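PDB 2C26: endoglucanase, which probably breaks down cellulose as a whole protein, this chain being its C-terminal piece: a PKD domain followed by a β-jelly-roll domain. Local coordinates for residues Val27-Ser32 with Pro59-Lys64; Val142-Glu147 with Gly241-Tyr246; Pro183-His188 with Leu217-Asp222. All coordinates share one frame; numbering follows the deposited sequence.

Interaction 1: residues Val27-Ser32 with Pro59-Lys64; sequences VVFNAS and PTITYK. With EDO (1,2-ethanediol), chain I.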
# COMPACT_ATOMS: atom_id res chain seq x y z
N VAL A 27 1.56 26.89 3.04
CA VAL A 27 2.42 25.96 3.76
C VAL A 27 3.48 26.79 4.45
O VAL A 27 4.13 27.62 3.81
CB VAL A 27 3.12 24.95 2.82
CG1 VAL A 27 3.99 23.98 3.62
CG2 VAL A 27 2.11 24.20 1.96
N VAL A 28 3.66 26.56 5.74
CA VAL A 28 4.69 27.26 6.49
C VAL A 28 5.87 26.31 6.68
O VAL A 28 5.74 25.26 7.32
CB VAL A 28 4.15 27.83 7.83
CG1 VAL A 28 5.29 28.41 8.69
CG2 VAL A 28 3.09 28.90 7.57
N PHE A 29 7.01 26.68 6.10
CA PHE A 29 8.26 25.93 6.29
C PHE A 29 9.03 26.56 7.45
O PHE A 29 9.17 27.79 7.52
CB PHE A 29 9.10 25.92 5.01
CG PHE A 29 8.42 25.27 3.84
CD1 PHE A 29 7.61 26.01 2.98
CD2 PHE A 29 8.57 23.90 3.61
CE1 PHE A 29 6.96 25.40 1.89
CE2 PHE A 29 7.93 23.27 2.52
CZ PHE A 29 7.13 24.03 1.66
N ASN A 30 9.53 25.73 8.34
CA ASN A 30 10.09 26.22 9.60
C ASN A 30 11.48 25.62 9.82
O ASN A 30 11.62 24.46 10.20
CB ASN A 30 9.15 25.88 10.76
CG ASN A 30 9.56 26.54 12.06
OD1 ASN A 30 10.75 26.67 12.36
ND2 ASN A 30 8.58 26.95 12.86
N ALA A 31 12.50 26.44 9.59
CA ALA A 31 13.89 26.02 9.73
C ALA A 31 14.49 26.40 11.09
O ALA A 31 15.71 26.47 11.22
CB ALA A 31 14.72 26.60 8.58
N SER A 32 13.65 26.64 12.10
CA SER A 32 14.14 27.21 13.37
C SER A 32 15.04 26.28 14.19
O SER A 32 15.72 26.75 15.10
CB SER A 32 12.99 27.74 14.22
OG SER A 32 12.06 26.70 14.47
N PRO A 59 13.82 32.14 10.20
CA PRO A 59 13.77 30.71 9.86
C PRO A 59 12.47 30.21 9.19
O PRO A 59 12.40 29.05 8.81
CB PRO A 59 13.94 30.02 11.22
CG PRO A 59 14.49 31.07 12.14
CD PRO A 59 13.88 32.34 11.66
N THR A 60 11.46 31.05 9.06
CA THR A 60 10.19 30.59 8.49
C THR A 60 9.88 31.28 7.16
O THR A 60 10.31 32.40 6.92
CB THR A 60 9.00 30.77 9.48
OG1 THR A 60 8.82 32.16 9.74
CG2 THR A 60 9.23 30.03 10.82
N ILE A 61 9.14 30.59 6.30
CA ILE A 61 8.74 31.13 5.01
C ILE A 61 7.43 30.43 4.66
O ILE A 61 7.25 29.26 4.99
CB ILE A 61 9.84 30.89 3.92
CG1 ILE A 61 9.69 31.86 2.74
CG2 ILE A 61 9.89 29.40 3.51
CD1 ILE A 61 10.90 31.91 1.75
N THR A 62 6.51 31.15 4.03
CA THR A 62 5.28 30.53 3.59
C THR A 62 5.24 30.44 2.08
O THR A 62 5.83 31.27 1.37
CB THR A 62 3.98 31.14 4.26
OG1 THR A 62 2.90 31.22 3.31
CG2 THR A 62 4.23 32.47 4.82
N TYR A 63 4.61 29.38 1.58
CA TYR A 63 4.55 29.16 0.15
C TYR A 63 3.27 28.45 -0.24
O TYR A 63 2.63 27.82 0.59
CB TYR A 63 5.81 28.41 -0.32
CG TYR A 63 6.04 28.51 -1.81
CD1 TYR A 63 6.48 29.71 -2.39
CD2 TYR A 63 5.81 27.41 -2.64
CE1 TYR A 63 6.68 29.81 -3.77
CE2 TYR A 63 6.00 27.51 -4.02
CZ TYR A 63 6.44 28.71 -4.58
OH TYR A 63 6.62 28.78 -5.94
N LYS A 64 2.88 28.60 -1.51
CA LYS A 64 1.67 28.00 -2.08
C LYS A 64 1.99 27.36 -3.41
O LYS A 64 2.70 27.94 -4.24
CB LYS A 64 0.62 29.08 -2.34
CG LYS A 64 -0.30 29.33 -1.21
CD LYS A 64 -1.21 30.51 -1.49
CE LYS A 64 -0.59 31.76 -0.98
NZ LYS A 64 -1.65 32.51 -0.29
C1 EDO I . 3.41 28.43 -8.27
O1 EDO I . 2.40 27.99 -7.36
C2 EDO I . 3.86 27.26 -9.13
O2 EDO I . 4.25 26.22 -8.24
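Phe29 turns CG away from its own carbonyl carbon (chi1 -61°), while Ile61 sends CG1 trans to its backbone N (chi1 -159°) and leaves the CG2 branch to face its partner across the strands. CG2 then sits 3.9 Å from Phe29 CB, the two side chains passing at a slant. Further out, the Phe29 ring presents its edge to the other strand: CE1 comes within 3.9 Å of Tyr63 CB, close to the ring plane, while Val27 CG1 lies over a ring face. The Tyr63 ring heads off from the strand pair, its hydroxyl bonded to Asp50 and its ring stacked on Phe48.

Between the backbones, Val27 pairs with Tyr63 and Phe29 with Ile61 by two hydrogen bonds each, Phe29 N reaching Ile61 O at 2.8 Å. A fifth bond, Ala31 N to Pro59 O at 2.7 Å, carries the pairing past the strand end. On the other face, Asn30 and Thr60 run side by side, with Thr60 CG2 against Asn30 CG at 3.7 Å. Asn30 OD1 also takes the N-H of Ser32 at 2.9 Å, an Asx turn where the chain leaves the strand. Val27 and Phe29 pack on Ile91 of strand 84-93. The pairing belongs to the antiparallel sheet 15-17, 27-30, 60-63, one layer of the Ig-like β-sandwich of a PKD domain.

Interaction 2: residues Val142-Glu147 with Gly241-Tyr246; sequences VTSEGE and GEFTIY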
# COMPACT_ATOMS: atom_id res chain seq x y z
N VAL A 142 -26.96 -3.28 -4.43
CA VAL A 142 -27.07 -4.72 -4.65
C VAL A 142 -28.20 -5.32 -3.81
O VAL A 142 -28.25 -5.14 -2.59
CB VAL A 142 -25.72 -5.47 -4.38
CG1 VAL A 142 -25.89 -6.98 -4.61
CG2 VAL A 142 -24.60 -4.92 -5.26
N THR A 143 -29.11 -6.01 -4.49
CA THR A 143 -30.12 -6.85 -3.84
C THR A 143 -29.71 -8.33 -3.94
O THR A 143 -29.69 -8.89 -5.03
CB THR A 143 -31.49 -6.65 -4.52
OG1 THR A 143 -31.80 -5.25 -4.57
CG2 THR A 143 -32.59 -7.38 -3.76
N SER A 144 -29.40 -8.95 -2.80
CA SER A 144 -29.06 -10.38 -2.78
C SER A 144 -30.29 -11.22 -2.47
O SER A 144 -31.20 -10.77 -1.77
CB SER A 144 -27.99 -10.70 -1.73
OG SER A 144 -27.55 -9.53 -1.06
N GLU A 145 -30.27 -12.44 -2.99
CA GLU A 145 -31.34 -13.40 -2.76
C GLU A 145 -30.86 -14.58 -1.92
O GLU A 145 -31.63 -15.49 -1.63
CB GLU A 145 -31.92 -13.87 -4.10
CG GLU A 145 -32.64 -12.77 -4.90
CD GLU A 145 -33.89 -12.22 -4.19
OE1 GLU A 145 -34.81 -13.02 -3.83
OE2 GLU A 145 -33.97 -10.99 -4.00
N GLY A 146 -29.60 -14.54 -1.50
CA GLY A 146 -28.99 -15.63 -0.74
C GLY A 146 -27.50 -15.69 -1.03
O GLY A 146 -26.88 -14.65 -1.25
N GLU A 147 -26.93 -16.89 -1.00
CA GLU A 147 -25.53 -17.08 -1.41
C GLU A 147 -25.37 -16.72 -2.87
O GLU A 147 -25.96 -17.35 -3.75
CB GLU A 147 -25.07 -18.52 -1.20
CG GLU A 147 -24.20 -18.74 0.02
CD GLU A 147 -24.89 -19.56 1.09
OE1 GLU A 147 -24.87 -20.80 0.98
OE2 GLU A 147 -25.46 -18.96 2.03
N GLY A 241 -30.88 -9.46 1.23
CA GLY A 241 -30.73 -8.08 1.69
C GLY A 241 -30.40 -7.08 0.60
O GLY A 241 -30.02 -7.46 -0.51
N GLU A 242 -30.57 -5.81 0.91
CA GLU A 242 -30.21 -4.73 -0.01
C GLU A 242 -29.16 -3.84 0.65
O GLU A 242 -29.34 -3.38 1.79
CB GLU A 242 -31.46 -3.93 -0.43
CG GLU A 242 -31.19 -2.86 -1.49
CD GLU A 242 -32.45 -2.13 -1.96
OE1 GLU A 242 -33.38 -1.95 -1.16
OE2 GLU A 242 -32.50 -1.73 -3.14
N PHE A 243 -28.06 -3.62 -0.06
CA PHE A 243 -26.95 -2.81 0.43
C PHE A 243 -26.39 -1.93 -0.67
O PHE A 243 -26.50 -2.26 -1.86
CB PHE A 243 -25.86 -3.69 1.08
CG PHE A 243 -25.25 -4.72 0.15
CD1 PHE A 243 -25.91 -5.93 -0.10
CD2 PHE A 243 -24.01 -4.49 -0.44
CE1 PHE A 243 -25.34 -6.89 -0.95
CE2 PHE A 243 -23.43 -5.45 -1.30
CZ PHE A 243 -24.10 -6.64 -1.55
N THR A 244 -25.78 -0.81 -0.28
CA THR A 244 -25.21 0.13 -1.22
C THR A 244 -23.72 0.34 -0.96
O THR A 244 -23.31 0.66 0.15
CB THR A 244 -25.96 1.49 -1.21
OG1 THR A 244 -27.32 1.28 -1.62
CG2 THR A 244 -25.30 2.50 -2.15
N ILE A 245 -22.93 0.14 -2.01
CA ILE A 245 -21.50 0.36 -1.99
C ILE A 245 -21.19 1.58 -2.86
O ILE A 245 -21.79 1.75 -3.93
CB ILE A 245 -20.72 -0.90 -2.49
CG1 ILE A 245 -20.76 -2.00 -1.43
CG2 ILE A 245 -19.28 -0.56 -2.87
CD1 ILE A 245 -20.63 -3.39 -1.99
N TYR A 246 -20.29 2.43 -2.39
CA TYR A 246 -19.84 3.58 -3.17
C TYR A 246 -18.41 3.34 -3.65
O TYR A 246 -17.55 2.87 -2.91
CB TYR A 246 -19.93 4.87 -2.35
CG TYR A 246 -21.34 5.28 -2.01
CD1 TYR A 246 -21.98 4.75 -0.89
CD2 TYR A 246 -22.04 6.20 -2.79
CE1 TYR A 246 -23.28 5.13 -0.57
CE2 TYR A 246 -23.32 6.58 -2.48
CZ TYR A 246 -23.94 6.03 -1.36
OH TYR A 246 -25.22 6.40 -1.04
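Phe243 lays its ring over Val142, its antiparallel hydrogen-bonded neighbour. From CB the chain turns at once: CG is held between the backbone N and the carbonyl carbon (chi1 59°), which folds the ring across toward the adjacent strand instead of along its own. CG lies 4.1 Å from Val142 O, and CD1 is nearer, at 3.5 Å. One atom on, CE1 has Ser144 OG at 3.4 Å, lying in the ring plane at the edge. CZ, the tip, is 3.5 Å from Val142 CB, with Val142 CG1 almost as near; CE2, on the way back, still touches Val142 CB and CG2. Val142 CB therefore lies over one ring face, shifted toward the rim, a CH-pi contact 3.8 Å from the Phe243 centroid and 26° off the normal. Ile245 CD1 is also at the ring edge.

The backbones of the pair are joined by a nearly straight bond from Val142 N to Phe243 O and its return from Phe243 N to Val142 O. Gly241 O accepts two bonds: Ser144 N arrives at 2.8 Å nearly in line with the C=O, while a longer one comes from Ser144 OG, nearly eclipsing its own N (chi1 -2°), at 3.3 Å from above the carbonyl plane. Gly241 N returns a long bond to Ser144 O. On the reverse face Thr143 and Glu242 pass at a slant, their oxygens not bonded to each other.

After Glu145 the chain turns a corner at Gly146 into the opposing sheet, whose Val235 and Thr237, on strand 229-238, meet Phe243 in the core between the layers. Two facing five-stranded antiparallel sheets, joined here where the chain passes between them, fit the β-jelly-roll sandwich common among carbohydrate-binding modules.

Interaction 3: residues Pro183-His188 with Leu217-Asp222; sequences PYIMPH and LTLPED
Ile185 meets Leu217 and Leu219 chiefly through its CG2 methyl, which sits 3.9 Å from Leu217 CD2 and 3.8 Å from Leu219 CD1. Apolar side-chain contacts of this sort are the first kind. The two leucines come to the methyl in different ways. Leu217 slants past Ile185, whereas Leu219 comes in roughly perpendicular to it, its CD1 also touching Ile185 CG1 at 4.0 Å. Leu219 places CG trans to its backbone N (chi1 -178°), which extends the branch out of the bend after the strand and toward Ile185. The same CD1 methyl continues to Pro187, whose ring atom CG it approaches at 3.7 Å, the two side chains running antiparallel alongside one another. One leucine methyl thereby touches both an isoleucine and the proline two residues further on.

A second kind of contact sets side chain against backbone. Leu217 CD2 rests on the peptide between Tyr184 and Ile185, 3.5 Å from Tyr184 C and as close to Ile185 N, and it also brushes Pro183 O. This is the tightest approach between the segments.

Polar interactions contribute nothing across the contact: no hydrogen bond joins the two segments, and their backbones stay well apart, with Ile185 CA and Leu219 CA 6.9 Å from each other. Tyr184 points the other way, its hydroxyl bonded to Gln230 and its ring stacked on Trp197.

All the touching residues are buried. Strand 178-187 lies between 229-238 and 194-203 in one sheet, and strand 211-218 is outermost in the facing sheet beside 165-172. Met166 and Phe168 of 165-172 and Met231 of 229-238 extend the same apolar layer between the two sheets.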
# COMPACT_ATOMS: atom_id res chain seq x y z
N PRO A 183 -11.60 -6.05 -5.28
CA PRO A 183 -11.29 -5.53 -6.60
C PRO A 183 -10.56 -6.61 -7.41
O PRO A 183 -9.85 -7.44 -6.84
CB PRO A 183 -10.35 -4.37 -6.29
CG PRO A 183 -9.76 -4.70 -4.94
CD PRO A 183 -10.90 -5.32 -4.21
N TYR A 184 -10.77 -6.61 -8.73
CA TYR A 184 -10.12 -7.59 -9.58
C TYR A 184 -9.70 -7.01 -10.92
O TYR A 184 -10.18 -5.97 -11.36
CB TYR A 184 -11.00 -8.85 -9.76
CG TYR A 184 -12.27 -8.62 -10.57
CD1 TYR A 184 -12.27 -8.76 -11.97
CD2 TYR A 184 -13.46 -8.30 -9.93
CE1 TYR A 184 -13.44 -8.56 -12.70
CE2 TYR A 184 -14.63 -8.09 -10.65
CZ TYR A 184 -14.62 -8.22 -12.03
OH TYR A 184 -15.79 -8.02 -12.72
N ILE A 185 -8.74 -7.69 -11.54
CA ILE A 185 -8.40 -7.43 -12.93
C ILE A 185 -8.31 -8.79 -13.63
O ILE A 185 -7.66 -9.71 -13.15
CB ILE A 185 -7.14 -6.55 -13.10
CG1 ILE A 185 -6.88 -6.27 -14.59
CG2 ILE A 185 -5.89 -7.18 -12.46
CD1 ILE A 185 -7.50 -4.99 -15.10
N MET A 186 -9.01 -8.90 -14.75
CA MET A 186 -9.16 -10.18 -15.45
C MET A 186 -8.85 -10.04 -16.96
O MET A 186 -9.76 -9.81 -17.78
CB MET A 186 -10.57 -10.76 -15.19
CG MET A 186 -10.87 -12.12 -15.87
SD MET A 186 -12.48 -12.76 -15.38
CE MET A 186 -13.59 -11.54 -16.06
N PRO A 187 -7.54 -10.15 -17.31
CA PRO A 187 -7.09 -10.32 -18.70
C PRO A 187 -7.61 -11.64 -19.26
O PRO A 187 -7.78 -12.61 -18.52
CB PRO A 187 -5.56 -10.40 -18.58
CG PRO A 187 -5.24 -9.85 -17.24
CD PRO A 187 -6.41 -10.09 -16.37
N HIS A 188 -7.86 -11.68 -20.55
CA HIS A 188 -8.41 -12.86 -21.20
C HIS A 188 -8.04 -12.76 -22.67
O HIS A 188 -7.81 -11.65 -23.18
CB HIS A 188 -9.94 -12.92 -20.99
CG HIS A 188 -10.67 -11.70 -21.48
ND1 HIS A 188 -11.11 -11.57 -22.78
CD2 HIS A 188 -11.01 -10.55 -20.85
CE1 HIS A 188 -11.70 -10.40 -22.93
NE2 HIS A 188 -11.65 -9.76 -21.78
N LEU A 217 -4.25 -3.32 -5.89
CA LEU A 217 -4.19 -4.55 -6.66
C LEU A 217 -3.18 -4.34 -7.76
O LEU A 217 -3.20 -3.30 -8.42
CB LEU A 217 -5.57 -4.87 -7.26
CG LEU A 217 -5.66 -5.94 -8.36
CD1 LEU A 217 -5.35 -7.32 -7.82
CD2 LEU A 217 -7.04 -5.90 -8.99
N THR A 218 -2.29 -5.31 -7.94
CA THR A 218 -1.29 -5.25 -9.00
C THR A 218 -1.59 -6.26 -10.11
O THR A 218 -1.87 -7.43 -9.84
CB THR A 218 0.14 -5.46 -8.44
OG1 THR A 218 0.36 -4.54 -7.35
CG2 THR A 218 1.22 -5.24 -9.51
N LEU A 219 -1.56 -5.78 -11.35
CA LEU A 219 -1.53 -6.66 -12.51
C LEU A 219 -0.08 -7.17 -12.67
O LEU A 219 0.83 -6.37 -12.86
CB LEU A 219 -1.99 -5.91 -13.77
CG LEU A 219 -2.06 -6.72 -15.08
CD1 LEU A 219 -3.19 -7.73 -15.06
CD2 LEU A 219 -2.21 -5.82 -16.29
N PRO A 220 0.13 -8.50 -12.58
CA PRO A 220 1.48 -9.07 -12.70
C PRO A 220 2.18 -8.62 -13.98
O PRO A 220 1.54 -8.50 -15.03
CB PRO A 220 1.22 -10.58 -12.75
CG PRO A 220 -0.06 -10.76 -12.03
CD PRO A 220 -0.88 -9.54 -12.37
N GLU A 221 3.49 -8.37 -13.88
CA GLU A 221 4.28 -7.84 -14.99
C GLU A 221 4.40 -8.78 -16.20
O GLU A 221 4.82 -8.35 -17.28
CB GLU A 221 5.67 -7.39 -14.50
CG GLU A 221 6.25 -6.20 -15.28
CD GLU A 221 7.09 -5.25 -14.43
OE1 GLU A 221 8.16 -5.67 -13.93
OE2 GLU A 221 6.68 -4.07 -14.29
N ASP A 222 4.03 -10.05 -16.02
CA ASP A 222 4.21 -11.05 -17.07
C ASP A 222 2.95 -11.35 -17.92
O ASP A 222 2.99 -12.16 -18.85
CB ASP A 222 4.82 -12.34 -16.49
CG ASP A 222 3.85 -13.13 -15.62
OD1 ASP A 222 2.87 -12.56 -15.10
OD2 ASP A 222 4.09 -14.35 -15.46

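Overall arrangement
The chain folds as two β-sandwich modules in succession, each with its own core. Interaction 1 comes first along the chain and pairs two strands of the PKD domain; interactions 2 and 3 belong to the sheets and core of the jelly-roll domain, on the opposite side of the chain's centre. Centre to centre, interaction 1 lies about 50 Å from interaction 2 and 43 Å from interaction 3. Interactions 2 and 3 are 26 Å apart between centres and about 10 Å at their nearest atoms. The sheet holding strands 137-145 and 241-251 also contains 211-218, so interaction 2 joins strands within it while interaction 3, nested inside the loop interaction 2 closes, packs it against the facing sheet.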